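Local coordinates for probable WRKY transcription factor 52 (Arabidopsis thaliana, PDB 4C6S), which acts in plant immunity as a disease resistance protein and transcription factor, pairing with RPS4 to recognise bacterial effectors, and is represented here by its TIR domain, at residues A[11-14]-A[15-18]. Residues are numbered along the deposited sequence; the frame is centred on the assembly and turned at random.
Sequences SCVE and EVRY
The carbonyl oxygen of E14 is gripped twice: R17 N donates to E14 O over 3.1 Å, arriving well above the carbonyl plane, and a water gives it a second bond. That same water accepts from Y18 N at 2.8 Å, bridging E14 O and Y18 N in place of a direct bond between residues four apart. One residue back, V13 O receives weak bonds from the amides of V16 and R17.

V16, the root of R17 and the bent chain of E15 pack against C12 and V13. V16 lays CG2 against C12 CB at 3.9 Å and a little further from V13 CG2. C12 SG, swung between its own N and carbonyl carbon (chi1 66°), faces R17, with R17 CA 3.9 Å from SG and the arginine CD alongside. E15 bends at chi2 (87°) and brings its carboxylate back across V13, OE1 lying 3.5 Å from V13 CB. The E15 carboxylate plane is turned 73° from that of E14, and E15 OE1 stays 4.2 Å from E14 OE2.

This is the turn that follows the first strand of the parallel TIR sheet. C12 and V13 fasten it to the buried core, while D41 takes the E14 amide. With E14 and D41 both close, E15 would be expected to have its proton affinity raised somewhat, whereas the amide bond should favour the charged form of D41.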
# COMPACT_ATOMS: atom_id res chain seq x y z
N SER A 11 -1.59 -12.05 -9.89
CA SER A 11 -1.10 -11.44 -11.14
C SER A 11 -1.46 -9.96 -11.13
O SER A 11 -2.51 -9.58 -10.62
CB SER A 11 -1.72 -12.13 -12.35
OG SER A 11 -3.12 -12.27 -12.18
N CYS A 12 -0.58 -9.13 -11.69
CA CYS A 12 -0.79 -7.67 -11.68
C CYS A 12 0.04 -6.99 -12.74
O CYS A 12 0.90 -7.62 -13.37
CB CYS A 12 -0.43 -7.08 -10.30
SG CYS A 12 1.34 -7.21 -9.87
N VAL A 13 -0.21 -5.70 -12.94
CA VAL A 13 0.64 -4.91 -13.83
C VAL A 13 1.80 -4.32 -13.02
O VAL A 13 1.74 -4.29 -11.79
CB VAL A 13 -0.16 -3.80 -14.54
CG1 VAL A 13 -1.27 -4.41 -15.38
CG2 VAL A 13 -0.73 -2.83 -13.52
N GLU A 14 2.84 -3.86 -13.70
CA GLU A 14 4.06 -3.47 -12.99
C GLU A 14 3.84 -2.28 -12.07
O GLU A 14 4.47 -2.18 -11.01
CB GLU A 14 5.21 -3.21 -13.97
CG GLU A 14 5.00 -2.02 -14.88
CD GLU A 14 5.97 -2.01 -16.05
OE1 GLU A 14 6.98 -2.75 -16.00
OE2 GLU A 14 5.71 -1.27 -17.02
N GLU A 15 2.92 -1.39 -12.45
CA GLU A 15 2.64 -0.18 -11.68
C GLU A 15 2.23 -0.41 -10.22
O GLU A 15 2.47 0.45 -9.37
CB GLU A 15 1.56 0.68 -12.37
CG GLU A 15 1.85 1.03 -13.83
CD GLU A 15 1.38 -0.04 -14.82
OE1 GLU A 15 2.06 -1.07 -14.97
OE2 GLU A 15 0.32 0.16 -15.47
N VAL A 16 1.62 -1.55 -9.91
CA VAL A 16 1.23 -1.82 -8.53
C VAL A 16 1.99 -2.98 -7.90
O VAL A 16 1.74 -3.33 -6.74
CB VAL A 16 -0.28 -2.08 -8.44
CG1 VAL A 16 -1.05 -0.85 -8.89
CG2 VAL A 16 -0.65 -3.30 -9.29
N ARG A 17 2.94 -3.55 -8.63
CA ARG A 17 3.74 -4.66 -8.12
C ARG A 17 4.42 -4.37 -6.78
O ARG A 17 4.43 -5.21 -5.87
CB ARG A 17 4.79 -5.04 -9.17
CG ARG A 17 5.82 -6.04 -8.69
CD ARG A 17 5.19 -7.38 -8.40
NE ARG A 17 6.14 -8.31 -7.78
CZ ARG A 17 6.27 -8.49 -6.47
NH1 ARG A 17 5.50 -7.81 -5.62
NH2 ARG A 17 7.15 -9.36 -6.00
N TYR A 18 4.98 -3.17 -6.63
CA TYR A 18 5.79 -2.88 -5.45
C TYR A 18 5.04 -2.02 -4.44
O TYR A 18 5.60 -1.64 -3.40
CB TYR A 18 7.10 -2.21 -5.86
CG TYR A 18 8.00 -3.12 -6.64
CD1 TYR A 18 8.64 -4.18 -6.02
CD2 TYR A 18 8.18 -2.94 -8.01
CE1 TYR A 18 9.47 -5.03 -6.73
CE2 TYR A 18 9.01 -3.79 -8.73
CZ TYR A 18 9.65 -4.83 -8.09
OH TYR A 18 10.47 -5.69 -8.78
O HOH W 1 5.11 -0.95 -8.39